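Local coordinates for core protein VP4 (Bluetongue virus, PDB 2JHP) that forms part of the inner capsid and caps viral RNA, working as a multifunctional production line that includes methyl transfer, at residues Ser15-Asp20 with His97-Phe102; Ala164-Arg169 with Glu371-Arg376; Val187-Glu192 with Arg257-Phe262; Gly553-Thr558 with Ile616-Glu621. All coordinates share one frame; numbering follows the deposited sequence.

Contact 1 of 4, residues Ser15-Asp20 with His97-Phe102; sequences SHIVKD and HDMKAF
I17 and H97 are the closest backbone neighbours, their CA atoms 6.2 Å apart. Residues 15-18 form a weakly bonded helical turn just after strand 7-10, and H97 and D98 lead into helix 99-112. The contact therefore lies on the N-terminal alpha/beta domain, which is built on a five-stranded parallel sheet. At the helix start D98 is the N-cap: its OD1 accepts weak bonds from the backbone N of K100 and of A101.

I17 and M99 form the middle of the contact. M99 CG is anti to the backbone N (chi1 -171°), and a bend at chi2 (60°) follows; SD lies 4.0 Å from I17 CG2 and also 3.3 Å from the carbonyl I17 O. Deeper in, V18 CG2 meets F102 CE2 at 4.2 Å, on an oblique line to the ring. Both side chains pack on V10 of strand 7-10, so the sheet backs this pair, while Y49 of strand 48-51 touches V18 and M99.

On the exposed side H16 and H97 meet rim to rim, neither ring over the other, with planes 63° apart. H97 CD2 lies in plane at the H16 ring edge; it and H97 NE2 are both 3.1 Å from H16 NE2.

Contact 2 of 4, residues Ala164-Arg169 with Glu371-Arg376; sequences AEIGTR and ELYHGR
Bends at chi2 (76°) and chi3 (81°) fold the R169 chain back toward L372, and chi1 (-52°) of Y373 sets CG beside the backbone N. At the far end of the Y373 ring, OH donates to T168 O at 2.7 Å. T168 O lies in the ring plane at its edge, but the donor stands above the carbonyl plane. L372 CB covers one face of this ring, 3.8 Å above its centre.

The contact fastens the loop that leaves strand 149-152 of one mixed sheet, and leads to helix 178-186 and strand 192-196 of another, to the last turn of helix 363-373. Just beyond, R378 touches R169 and donates from NE to Y373 O.

L372 O sits over one face of the R169 guanidinium, 2.6 Å from NE, too far off the N-H direction for a hydrogen bond and so short that the placement is doubtful. I166 CG2 reaches Y373 CE2 at 4.1 Å, but the peptides before G167 and T168 are both modelled cis, and with I166 and G167 poorly ordered this turn is doubtful.

Contact 3 of 4, residues Val187-Glu192 with Arg257-Phe262; sequences VYSAEE and RVERLF
The R260 guanidinium has E192 OE1 at its edge, in plane, and V258 CG2 over one face, offset toward the rim. The two charged chains lie side by side, pointing the same way, with carboxylate and guanidinium planes 57° apart; the salt bridge, E192 OE1 to R260 NE, is long at 3.6 Å. Each group has a stronger partner outside: H194 NE2 bonds E192 OE1, and A299 O takes R260 NH1.

The backbones form a parallel bridge between E192 and R260, where strands 192-196 and 260-264 start side by side. These are neighbours in a mixed sheet of order 3-2-1-4-5-7-6, the topology of Rossmann-like methyltransferases. L261 N donates to E192 O at 2.9 Å, and E259 O accepts from E191 N at 3.0 Å and, weakly, from E192 N.

E191 reaches back with its carboxylate: E259 N donates to E191 OE2 at 2.8 Å, nearly straight (166°), on the anti side and 31° out of the carboxylate plane. S189 OG lies 2.8 Å from E259 OE1 and 2.7 Å from E259 OE2, within reach of both. The buried E259 carboxylate is also gripped by R350, H347 N and S301 OG. Beside it A190 CB packs on L261 CB at 3.7 Å.

Contact 4 of 4, residues Gly553-Thr558 with Ile616-Glu621; sequences GHLYVT and IAALRE
L555 and Y556 both direct their CB atoms at the helix carrying A618, and between them they straddle that small residue. The contact is a helix-helix packing near the C terminus, joining helix 551-561 to helix 612-625. The local axes run in nearly the same direction, 30° apart, and approach to 8.4 Å. Such closeness fits an alanine at the nearest point, where the Y556 and A618 CA atoms are 5.1 Å apart.

The L555 chain leaves with CG anti to the backbone N (chi1 -169°). Its CD2 then serves two neighbours, lying 3.9 Å from A618 CB and 3.6 Å from L619 CD2. L619 starts out pointing away from helix 551-561, and its end returns to meet L555 obliquely. F572 of helix 568-576 touches both leucines, adding a third helix to this side.

Y556 takes the other flank, its CB 4.3 Å from A618 CB, with A618 O near the ring plane at the edge. Y556 and E621 cross at a slant, the carboxylate plane turned 67° from the ring. The aliphatic part of the acid does the touching, while OE2 has a weak bond to T536 OG1. The ring meets it through CE1, 3.7 Å from E621 CG.

Contacts 3 and 4 are buried, contact 1 is partly buried and contact 2 lies at the surface. Their chemistry follows. Contact 3, joining two strand starts within a sheet, depends on backbone bonds and carboxylates with many partners; contact 4, between helices, is almost wholly apolar. Contact 1 mixes a sheet-backed apolar side with an exposed imidazole pair, and contact 2 has one clear hydrogen bond. Segments 164-169 and 187-192 flank helix 178-186 along the chain, yet contacts 2 and 3 do not touch: their centres lie about 29 Å and their nearest atoms about 17 Å apart. Contact 1 lies across the chain's centre from contact 3, and contact 4 from contacts 2 and 3.

Contact 1 of 4, residues Ser15-Asp20 with His97-Phe102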
loop_
_atom_site.group_PDB
_atom_site.type_symbol
_atom_site.label_atom_id
_atom_site.label_comp_id
_atom_site.label_asym_id
_atom_site.label_seq_id
_atom_site.Cartn_x
_atom_site.Cartn_y
_atom_site.Cartn_z
ATOM N N SER A 15 -12.296 31.791 -3.794
ATOM C CA SER A 15 -13.705 31.673 -3.408
ATOM C C SER A 15 -14.734 32.059 -4.479
ATOM O O SER A 15 -15.827 31.493 -4.521
ATOM C CB SER A 15 -13.953 32.498 -2.144
ATOM O OG SER A 15 -15.334 32.733 -1.950
ATOM N N HIS A 16 -14.392 33.028 -5.322
ATOM C CA HIS A 16 -15.323 33.543 -6.321
ATOM C C HIS A 16 -15.622 32.555 -7.457
ATOM O O HIS A 16 -16.718 32.582 -8.023
ATOM C CB HIS A 16 -14.814 34.874 -6.883
ATOM C CG HIS A 16 -13.541 34.751 -7.662
ATOM N ND1 HIS A 16 -12.330 34.461 -7.068
ATOM C CD2 HIS A 16 -13.293 34.875 -8.988
ATOM C CE1 HIS A 16 -11.392 34.409 -7.998
ATOM N NE2 HIS A 16 -11.949 34.660 -9.170
ATOM N N ILE A 17 -14.657 31.691 -7.779
ATOM C CA ILE A 17 -14.792 30.714 -8.878
ATOM C C ILE A 17 -15.807 29.631 -8.521
ATOM O O ILE A 17 -16.570 29.149 -9.367
ATOM C CB ILE A 17 -13.446 30.012 -9.204
ATOM C CG1 ILE A 17 -12.282 31.001 -9.162
ATOM C CG2 ILE A 17 -13.515 29.317 -10.571
ATOM C CD1 ILE A 17 -10.968 30.365 -8.764
ATOM N N VAL A 18 -15.787 29.270 -7.246
ATOM C CA VAL A 18 -16.618 28.232 -6.666
ATOM C C VAL A 18 -18.112 28.521 -6.811
ATOM O O VAL A 18 -18.875 27.637 -7.207
ATOM C CB VAL A 18 -16.242 28.071 -5.183
ATOM C CG1 VAL A 18 -17.420 27.569 -4.349
ATOM C CG2 VAL A 18 -15.010 27.181 -5.048
ATOM N N LYS A 19 -18.513 29.758 -6.512
ATOM C CA LYS A 19 -19.928 30.150 -6.480
ATOM C C LYS A 19 -20.685 29.797 -7.765
ATOM O O LYS A 19 -21.901 29.606 -7.739
ATOM C CB LYS A 19 -20.070 31.646 -6.170
ATOM C CG LYS A 19 -19.693 32.058 -4.746
ATOM C CD LYS A 19 -19.494 33.584 -4.646
ATOM C CE LYS A 19 -18.889 33.997 -3.299
ATOM N NZ LYS A 19 -18.301 35.380 -3.287
ATOM N N ASP A 20 -19.954 29.684 -8.871
ATOM C CA ASP A 20 -20.547 29.483 -10.195
ATOM C C ASP A 20 -20.546 28.011 -10.638
ATOM O O ASP A 20 -20.757 27.708 -11.815
ATOM C CB ASP A 20 -19.799 30.352 -11.214
ATOM C CG ASP A 20 -20.675 30.800 -12.370
ATOM O OD1 ASP A 20 -21.893 31.015 -12.176
ATOM O OD2 ASP A 20 -20.130 30.950 -13.482
ATOM N N HIS A 97 -9.998 31.523 -14.588
ATOM C CA HIS A 97 -11.358 31.381 -14.027
ATOM C C HIS A 97 -12.167 30.226 -14.630
ATOM O O HIS A 97 -13.400 30.245 -14.599
ATOM C CB HIS A 97 -12.156 32.686 -14.167
ATOM C CG HIS A 97 -11.577 33.835 -13.407
ATOM N ND1 HIS A 97 -10.442 34.504 -13.819
ATOM C CD2 HIS A 97 -11.984 34.443 -12.265
ATOM C CE1 HIS A 97 -10.171 35.470 -12.960
ATOM N NE2 HIS A 97 -11.091 35.455 -12.009
ATOM N N ASP A 98 -11.473 29.231 -15.179
ATOM C CA ASP A 98 -12.115 28.031 -15.706
ATOM C C ASP A 98 -12.568 27.123 -14.555
ATOM O O ASP A 98 -11.740 26.577 -13.817
ATOM C CB ASP A 98 -11.154 27.284 -16.641
ATOM C CG ASP A 98 -11.858 26.257 -17.520
ATOM O OD1 ASP A 98 -12.861 25.654 -17.074
ATOM O OD2 ASP A 98 -11.398 26.044 -18.666
ATOM N N MET A 99 -13.882 26.972 -14.405
ATOM C CA MET A 99 -14.445 26.105 -13.364
ATOM C C MET A 99 -14.113 24.632 -13.615
ATOM O O MET A 99 -13.879 23.882 -12.669
ATOM C CB MET A 99 -15.961 26.307 -13.230
ATOM C CG MET A 99 -16.593 25.609 -12.027
ATOM S SD MET A 99 -15.908 26.151 -10.444
ATOM C CE MET A 99 -16.545 24.890 -9.349
ATOM N N LYS A 100 -14.083 24.232 -14.886
ATOM C CA LYS A 100 -13.713 22.868 -15.258
ATOM C C LYS A 100 -12.245 22.534 -14.953
ATOM O O LYS A 100 -11.969 21.552 -14.261
ATOM C CB LYS A 100 -14.070 22.572 -16.721
ATOM C CG LYS A 100 -15.511 22.091 -16.903
ATOM C CD LYS A 100 -15.872 21.886 -18.366
ATOM C CE LYS A 100 -17.323 21.458 -18.516
ATOM N NZ LYS A 100 -17.704 21.309 -19.948
ATOM N N ALA A 101 -11.315 23.355 -15.439
ATOM C CA ALA A 101 -9.887 23.128 -15.186
ATOM C C ALA A 101 -9.564 23.114 -13.687
ATOM O O ALA A 101 -8.751 22.310 -13.228
ATOM C CB ALA A 101 -9.045 24.157 -15.908
ATOM N N PHE A 102 -10.218 24.003 -12.941
ATOM C CA PHE A 102 -10.141 24.054 -11.480
ATOM C C PHE A 102 -10.515 22.715 -10.858
ATOM O O PHE A 102 -9.742 22.140 -10.093
ATOM C CB PHE A 102 -11.059 25.169 -10.954
ATOM C CG PHE A 102 -11.014 25.349 -9.455
ATOM C CD1 PHE A 102 -9.871 25.852 -8.835
ATOM C CD2 PHE A 102 -12.126 25.034 -8.665
ATOM C CE1 PHE A 102 -9.821 26.025 -7.453
ATOM C CE2 PHE A 102 -12.088 25.202 -7.277
ATOM C CZ PHE A 102 -10.931 25.697 -6.669
#

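Contact 2 of 4, residues Ala164-Arg169 with Glu371-Arg376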
loop_
_atom_site.group_PDB
_atom_site.type_symbol
_atom_site.label_atom_id
_atom_site.label_comp_id
_atom_site.label_asym_id
_atom_site.label_seq_id
_atom_site.Cartn_x
_atom_site.Cartn_y
_atom_site.Cartn_z
ATOM N N ALA A 164 6.066 -23.958 -20.925
ATOM C CA ALA A 164 5.608 -22.915 -21.870
ATOM C C ALA A 164 4.118 -22.528 -21.741
ATOM O O ALA A 164 3.253 -23.371 -21.433
ATOM C CB ALA A 164 5.955 -23.297 -23.350
ATOM N N GLU A 165 3.830 -21.248 -21.991
ATOM C CA GLU A 165 2.462 -20.723 -21.892
ATOM C C GLU A 165 2.180 -19.593 -22.890
ATOM O O GLU A 165 1.138 -19.591 -23.557
ATOM C CB GLU A 165 2.185 -20.239 -20.463
ATOM C CG GLU A 165 0.720 -19.926 -20.179
ATOM C CD GLU A 165 0.520 -19.157 -18.887
ATOM O OE1 GLU A 165 -0.646 -19.034 -18.449
ATOM O OE2 GLU A 165 1.523 -18.676 -18.311
ATOM N N ILE A 166 3.127 -18.654 -22.969
ATOM C CA ILE A 166 3.052 -17.405 -23.762
ATOM C C ILE A 166 2.036 -17.336 -24.926
ATOM O O ILE A 166 1.967 -18.251 -25.751
ATOM C CB ILE A 166 4.472 -16.962 -24.227
ATOM C CG1 ILE A 166 5.243 -18.168 -24.799
ATOM C CG2 ILE A 166 5.201 -16.251 -23.079
ATOM C CD1 ILE A 166 6.693 -18.316 -24.344
ATOM N N GLY A 167 1.258 -16.249 -25.007
ATOM C CA GLY A 167 1.406 -15.055 -24.160
ATOM C C GLY A 167 0.874 -15.154 -22.735
ATOM O O GLY A 167 1.438 -15.876 -21.911
ATOM N N THR A 168 -0.183 -14.410 -22.410
ATOM C CA THR A 168 -0.806 -13.425 -23.292
ATOM C C THR A 168 -0.020 -12.103 -23.284
ATOM O O THR A 168 0.914 -11.934 -22.495
ATOM C CB THR A 168 -2.270 -13.170 -22.864
ATOM O OG1 THR A 168 -2.904 -12.288 -23.798
ATOM C CG2 THR A 168 -2.330 -12.566 -21.457
ATOM N N ARG A 169 -0.401 -11.178 -24.165
ATOM C CA ARG A 169 0.232 -9.858 -24.247
ATOM C C ARG A 169 -0.414 -8.843 -23.296
ATOM O O ARG A 169 -1.620 -8.891 -23.056
ATOM C CB ARG A 169 0.169 -9.338 -25.693
ATOM C CG ARG A 169 0.459 -7.841 -25.861
ATOM C CD ARG A 169 1.954 -7.513 -25.739
ATOM N NE ARG A 169 2.660 -7.783 -26.995
ATOM C CZ ARG A 169 2.746 -6.933 -28.020
ATOM N NH1 ARG A 169 2.175 -5.734 -27.959
ATOM N NH2 ARG A 169 3.412 -7.285 -29.111
ATOM N N GLU A 371 9.505 -10.876 -29.413
ATOM C CA GLU A 371 8.566 -10.182 -30.305
ATOM C C GLU A 371 7.323 -9.658 -29.594
ATOM O O GLU A 371 6.733 -8.669 -30.027
ATOM C CB GLU A 371 8.144 -11.106 -31.440
ATOM C CG GLU A 371 9.316 -11.618 -32.242
ATOM C CD GLU A 371 9.018 -12.921 -32.955
ATOM O OE1 GLU A 371 7.821 -13.275 -33.119
ATOM O OE2 GLU A 371 9.995 -13.591 -33.356
ATOM N N LEU A 372 6.928 -10.328 -28.515
ATOM C CA LEU A 372 5.743 -9.936 -27.763
ATOM C C LEU A 372 6.020 -8.863 -26.708
ATOM O O LEU A 372 5.176 -8.003 -26.483
ATOM C CB LEU A 372 5.079 -11.150 -27.094
ATOM C CG LEU A 372 4.276 -12.155 -27.929
ATOM C CD1 LEU A 372 3.830 -13.328 -27.058
ATOM C CD2 LEU A 372 3.074 -11.497 -28.574
ATOM N N TYR A 373 7.191 -8.904 -26.071
ATOM C CA TYR A 373 7.429 -8.060 -24.894
ATOM C C TYR A 373 8.531 -6.999 -25.005
ATOM O O TYR A 373 8.474 -5.985 -24.313
ATOM C CB TYR A 373 7.610 -8.933 -23.637
ATOM C CG TYR A 373 6.494 -9.939 -23.442
ATOM C CD1 TYR A 373 5.178 -9.525 -23.207
ATOM C CD2 TYR A 373 6.749 -11.301 -23.512
ATOM C CE1 TYR A 373 4.147 -10.449 -23.045
ATOM C CE2 TYR A 373 5.725 -12.233 -23.349
ATOM C CZ TYR A 373 4.430 -11.804 -23.117
ATOM O OH TYR A 373 3.433 -12.750 -22.963
ATOM N N HIS A 374 9.521 -7.220 -25.862
ATOM C CA HIS A 374 10.600 -6.242 -26.052
ATOM C C HIS A 374 10.162 -4.974 -26.819
ATOM O O HIS A 374 9.097 -4.935 -27.450
ATOM C CB HIS A 374 11.802 -6.893 -26.744
ATOM C CG HIS A 374 12.609 -7.793 -25.860
ATOM N ND1 HIS A 374 13.929 -8.093 -26.119
ATOM C CD2 HIS A 374 12.291 -8.450 -24.720
ATOM C CE1 HIS A 374 14.385 -8.908 -25.185
ATOM N NE2 HIS A 374 13.410 -9.142 -24.325
ATOM N N GLY A 375 11.000 -3.942 -26.758
ATOM C CA GLY A 375 10.722 -2.671 -27.414
ATOM C C GLY A 375 11.140 -1.513 -26.534
ATOM O O GLY A 375 10.895 -1.524 -25.326
ATOM N N ARG A 376 11.765 -0.505 -27.139
ATOM C CA ARG A 376 12.245 0.659 -26.395
ATOM C C ARG A 376 11.092 1.461 -25.778
ATOM O O ARG A 376 11.321 2.320 -24.935
ATOM C CB ARG A 376 13.144 1.546 -27.271
ATOM C CG ARG A 376 14.373 2.119 -26.553
ATOM C CD ARG A 376 14.046 3.347 -25.704
ATOM N NE ARG A 376 14.852 3.412 -24.483
ATOM C CZ ARG A 376 14.558 2.786 -23.340
ATOM N NH1 ARG A 376 13.473 2.026 -23.238
ATOM N NH2 ARG A 376 15.358 2.916 -22.288
#

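Contact 3 of 4, residues Val187-Glu192 with Arg257-Phe262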
loop_
_atom_site.group_PDB
_atom_site.type_symbol
_atom_site.label_atom_id
_atom_site.label_comp_id
_atom_site.label_asym_id
_atom_site.label_seq_id
_atom_site.Cartn_x
_atom_site.Cartn_y
_atom_site.Cartn_z
ATOM N N VAL A 187 18.075 -6.801 -7.876
ATOM C CA VAL A 187 18.642 -6.354 -6.594
ATOM C C VAL A 187 17.528 -6.034 -5.594
ATOM O O VAL A 187 16.754 -5.099 -5.798
ATOM C CB VAL A 187 19.572 -5.121 -6.754
ATOM C CG1 VAL A 187 20.124 -4.661 -5.388
ATOM C CG2 VAL A 187 20.714 -5.407 -7.729
ATOM N N TYR A 188 17.445 -6.823 -4.526
ATOM C CA TYR A 188 16.492 -6.553 -3.426
ATOM C C TYR A 188 16.979 -6.977 -2.024
ATOM O O TYR A 188 16.993 -6.169 -1.112
ATOM C CB TYR A 188 15.103 -7.148 -3.713
ATOM C CG TYR A 188 14.185 -7.077 -2.514
ATOM C CD1 TYR A 188 13.701 -5.835 -2.038
ATOM C CD2 TYR A 188 13.808 -8.230 -1.830
ATOM C CE1 TYR A 188 12.876 -5.751 -0.943
ATOM C CE2 TYR A 188 12.972 -8.146 -0.713
ATOM C CZ TYR A 188 12.519 -6.897 -0.289
ATOM O OH TYR A 188 11.687 -6.796 0.802
ATOM N N SER A 189 17.343 -8.248 -1.872
ATOM C CA SER A 189 17.708 -8.810 -0.563
ATOM C C SER A 189 19.158 -9.244 -0.446
ATOM O O SER A 189 19.617 -9.544 0.652
ATOM C CB SER A 189 16.777 -9.973 -0.151
ATOM O OG SER A 189 16.987 -11.136 -0.935
ATOM N N ALA A 190 19.876 -9.274 -1.568
ATOM C CA ALA A 190 21.293 -9.652 -1.567
ATOM C C ALA A 190 22.146 -8.599 -0.858
ATOM O O ALA A 190 22.038 -7.411 -1.168
ATOM C CB ALA A 190 21.786 -9.860 -2.981
ATOM N N GLU A 191 22.981 -9.041 0.087
ATOM C CA GLU A 191 23.960 -8.168 0.747
ATOM C C GLU A 191 25.232 -8.040 -0.067
ATOM O O GLU A 191 25.986 -7.081 0.099
ATOM C CB GLU A 191 24.348 -8.704 2.119
ATOM C CG GLU A 191 23.186 -8.917 3.064
ATOM C CD GLU A 191 23.502 -9.971 4.099
ATOM O OE1 GLU A 191 24.098 -9.625 5.144
ATOM O OE2 GLU A 191 23.157 -11.148 3.853
ATOM N N GLU A 192 25.479 -9.012 -0.939
ATOM C CA GLU A 192 26.730 -9.068 -1.673
ATOM C C GLU A 192 26.474 -9.562 -3.086
ATOM O O GLU A 192 25.870 -10.616 -3.283
ATOM C CB GLU A 192 27.711 -9.983 -0.940
ATOM C CG GLU A 192 29.105 -10.091 -1.532
ATOM C CD GLU A 192 29.952 -11.116 -0.783
ATOM O OE1 GLU A 192 30.421 -12.091 -1.413
ATOM O OE2 GLU A 192 30.131 -10.958 0.447
ATOM N N ARG A 257 27.781 -15.198 7.581
ATOM C CA ARG A 257 26.557 -15.519 6.861
ATOM C C ARG A 257 26.126 -14.345 5.978
ATOM O O ARG A 257 26.082 -13.206 6.438
ATOM C CB ARG A 257 25.472 -15.805 7.900
ATOM C CG ARG A 257 24.255 -16.571 7.429
ATOM C CD ARG A 257 23.210 -16.594 8.545
ATOM N NE ARG A 257 22.616 -15.270 8.739
ATOM C CZ ARG A 257 21.789 -14.945 9.730
ATOM N NH1 ARG A 257 21.439 -15.845 10.642
ATOM N NH2 ARG A 257 21.306 -13.712 9.806
ATOM N N VAL A 258 25.817 -14.622 4.714
ATOM C CA VAL A 258 25.350 -13.594 3.791
ATOM C C VAL A 258 24.476 -14.159 2.664
ATOM O O VAL A 258 24.631 -15.310 2.258
ATOM C CB VAL A 258 26.524 -12.777 3.156
ATOM C CG1 VAL A 258 27.020 -11.689 4.115
ATOM C CG2 VAL A 258 27.668 -13.700 2.712
ATOM N N GLU A 259 23.551 -13.344 2.171
ATOM C CA GLU A 259 22.877 -13.667 0.927
ATOM C C GLU A 259 23.695 -13.056 -0.189
ATOM O O GLU A 259 23.900 -11.836 -0.221
ATOM C CB GLU A 259 21.444 -13.146 0.890
ATOM C CG GLU A 259 20.766 -13.479 -0.420
ATOM C CD GLU A 259 19.310 -13.069 -0.497
ATOM O OE1 GLU A 259 18.692 -12.762 0.548
ATOM O OE2 GLU A 259 18.779 -13.065 -1.627
ATOM N N ARG A 260 24.184 -13.920 -1.073
ATOM C CA ARG A 260 24.960 -13.504 -2.232
ATOM C C ARG A 260 24.154 -13.723 -3.505
ATOM O O ARG A 260 23.425 -14.710 -3.622
ATOM C CB ARG A 260 26.271 -14.278 -2.314
ATOM C CG ARG A 260 27.204 -14.094 -1.137
ATOM C CD ARG A 260 28.454 -14.966 -1.294
ATOM N NE ARG A 260 29.166 -15.168 -0.035
ATOM C CZ ARG A 260 29.104 -16.282 0.691
ATOM N NH1 ARG A 260 28.347 -17.301 0.296
ATOM N NH2 ARG A 260 29.785 -16.366 1.830
ATOM N N LEU A 261 24.284 -12.793 -4.448
ATOM C CA LEU A 261 23.701 -12.929 -5.790
ATOM C C LEU A 261 24.784 -12.891 -6.862
ATOM O O LEU A 261 25.688 -12.051 -6.817
ATOM C CB LEU A 261 22.666 -11.831 -6.047
ATOM C CG LEU A 261 22.317 -11.367 -7.465
ATOM C CD1 LEU A 261 21.552 -12.424 -8.240
ATOM C CD2 LEU A 261 21.491 -10.107 -7.319
ATOM N N PHE A 262 24.666 -13.804 -7.823
ATOM C CA PHE A 262 25.624 -13.969 -8.902
ATOM C C PHE A 262 25.046 -13.382 -10.191
ATOM O O PHE A 262 23.996 -13.822 -10.664
ATOM C CB PHE A 262 25.922 -15.465 -9.060
ATOM C CG PHE A 262 26.956 -15.798 -10.111
ATOM C CD1 PHE A 262 28.308 -15.831 -9.785
ATOM C CD2 PHE A 262 26.573 -16.125 -11.407
ATOM C CE1 PHE A 262 29.267 -16.156 -10.747
ATOM C CE2 PHE A 262 27.525 -16.458 -12.377
ATOM C CZ PHE A 262 28.874 -16.471 -12.046
#

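Contact 4 of 4, residues Gly553-Thr558 with Ile616-Glu621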
loop_
_atom_site.group_PDB
_atom_site.type_symbol
_atom_site.label_atom_id
_atom_site.label_comp_id
_atom_site.label_asym_id
_atom_site.label_seq_id
_atom_site.Cartn_x
_atom_site.Cartn_y
_atom_site.Cartn_z
ATOM N N GLY A 553 -31.461 6.158 20.022
ATOM C CA GLY A 553 -31.744 6.502 18.615
ATOM C C GLY A 553 -30.459 6.733 17.839
ATOM O O GLY A 553 -30.357 6.401 16.655
ATOM N N HIS A 554 -29.473 7.292 18.534
ATOM C CA HIS A 554 -28.134 7.511 18.008
ATOM C C HIS A 554 -27.490 6.207 17.558
ATOM O O HIS A 554 -26.859 6.162 16.513
ATOM C CB HIS A 554 -27.283 8.162 19.089
ATOM C CG HIS A 554 -25.951 8.633 18.613
ATOM N ND1 HIS A 554 -24.962 7.768 18.198
ATOM C CD2 HIS A 554 -25.434 9.880 18.508
ATOM C CE1 HIS A 554 -23.900 8.464 17.834
ATOM N NE2 HIS A 554 -24.161 9.747 18.012
ATOM N N LEU A 555 -27.650 5.152 18.351
ATOM C CA LEU A 555 -27.038 3.854 18.036
ATOM C C LEU A 555 -27.772 3.133 16.905
ATOM O O LEU A 555 -27.150 2.530 16.023
ATOM C CB LEU A 555 -26.970 2.953 19.282
ATOM C CG LEU A 555 -26.125 1.678 19.148
ATOM C CD1 LEU A 555 -24.634 1.978 18.987
ATOM C CD2 LEU A 555 -26.346 0.778 20.347
ATOM N N TYR A 556 -29.103 3.194 16.966
ATOM C CA TYR A 556 -29.964 2.529 16.011
ATOM C C TYR A 556 -29.769 3.145 14.629
ATOM O O TYR A 556 -29.701 2.426 13.628
ATOM C CB TYR A 556 -31.425 2.614 16.462
ATOM C CG TYR A 556 -32.418 2.164 15.411
ATOM C CD1 TYR A 556 -32.847 0.833 15.343
ATOM C CD2 TYR A 556 -32.918 3.070 14.470
ATOM C CE1 TYR A 556 -33.754 0.423 14.367
ATOM C CE2 TYR A 556 -33.813 2.674 13.492
ATOM C CZ TYR A 556 -34.235 1.355 13.439
ATOM O OH TYR A 556 -35.136 0.986 12.460
ATOM N N VAL A 557 -29.656 4.471 14.580
ATOM C CA VAL A 557 -29.467 5.162 13.311
ATOM C C VAL A 557 -28.080 4.886 12.723
ATOM O O VAL A 557 -27.978 4.523 11.552
ATOM C CB VAL A 557 -29.796 6.675 13.400
ATOM C CG1 VAL A 557 -29.291 7.414 12.179
ATOM C CG2 VAL A 557 -31.316 6.884 13.547
ATOM N N THR A 558 -27.036 5.019 13.544
ATOM C CA THR A 558 -25.657 4.778 13.103
ATOM C C THR A 558 -25.510 3.406 12.456
ATOM O O THR A 558 -24.963 3.298 11.358
ATOM C CB THR A 558 -24.614 4.918 14.248
ATOM O OG1 THR A 558 -25.080 4.222 15.408
ATOM C CG2 THR A 558 -24.374 6.379 14.610
ATOM N N ILE A 616 -29.354 -1.532 24.832
ATOM C CA ILE A 616 -29.859 -2.873 24.515
ATOM C C ILE A 616 -31.170 -2.820 23.719
ATOM O O ILE A 616 -31.414 -3.684 22.863
ATOM C CB ILE A 616 -29.971 -3.819 25.760
ATOM C CG1 ILE A 616 -30.974 -3.304 26.796
ATOM C CG2 ILE A 616 -28.607 -4.039 26.393
ATOM C CD1 ILE A 616 -32.367 -3.908 26.682
ATOM N N ALA A 617 -31.993 -1.801 23.998
ATOM C CA ALA A 617 -33.211 -1.530 23.226
ATOM C C ALA A 617 -32.883 -1.229 21.758
ATOM O O ALA A 617 -33.576 -1.709 20.852
ATOM C CB ALA A 617 -34.013 -0.381 23.848
ATOM N N ALA A 618 -31.826 -0.449 21.531
ATOM C CA ALA A 618 -31.388 -0.135 20.177
ATOM C C ALA A 618 -30.990 -1.412 19.441
ATOM O O ALA A 618 -31.452 -1.646 18.316
ATOM C CB ALA A 618 -30.233 0.872 20.189
ATOM N N LEU A 619 -30.154 -2.233 20.089
ATOM C CA LEU A 619 -29.643 -3.472 19.492
ATOM C C LEU A 619 -30.767 -4.451 19.152
ATOM O O LEU A 619 -30.760 -5.071 18.087
ATOM C CB LEU A 619 -28.605 -4.152 20.404
ATOM C CG LEU A 619 -27.077 -3.959 20.271
ATOM C CD1 LEU A 619 -26.593 -3.898 18.815
ATOM C CD2 LEU A 619 -26.570 -2.755 21.052
ATOM N N ARG A 620 -31.730 -4.580 20.064
ATOM C CA ARG A 620 -32.894 -5.443 19.856
ATOM C C ARG A 620 -33.699 -4.974 18.658
ATOM O O ARG A 620 -34.111 -5.783 17.823
ATOM C CB ARG A 620 -33.791 -5.466 21.088
ATOM C CG ARG A 620 -33.350 -6.425 22.166
ATOM C CD ARG A 620 -34.498 -6.673 23.132
ATOM N NE ARG A 620 -34.013 -7.068 24.450
ATOM C CZ ARG A 620 -34.790 -7.366 25.489
ATOM N NH1 ARG A 620 -36.115 -7.327 25.379
ATOM N NH2 ARG A 620 -34.231 -7.709 26.644
ATOM N N GLU A 621 -33.908 -3.661 18.579
ATOM C CA GLU A 621 -34.649 -3.057 17.482
ATOM C C GLU A 621 -33.913 -3.276 16.173
ATOM O O GLU A 621 -34.539 -3.450 15.124
ATOM C CB GLU A 621 -34.866 -1.562 17.726
ATOM C CG GLU A 621 -36.046 -0.979 16.959
ATOM C CD GLU A 621 -37.346 -1.717 17.241
ATOM O OE1 GLU A 621 -37.859 -1.624 18.379
ATOM O OE2 GLU A 621 -37.849 -2.398 16.321
#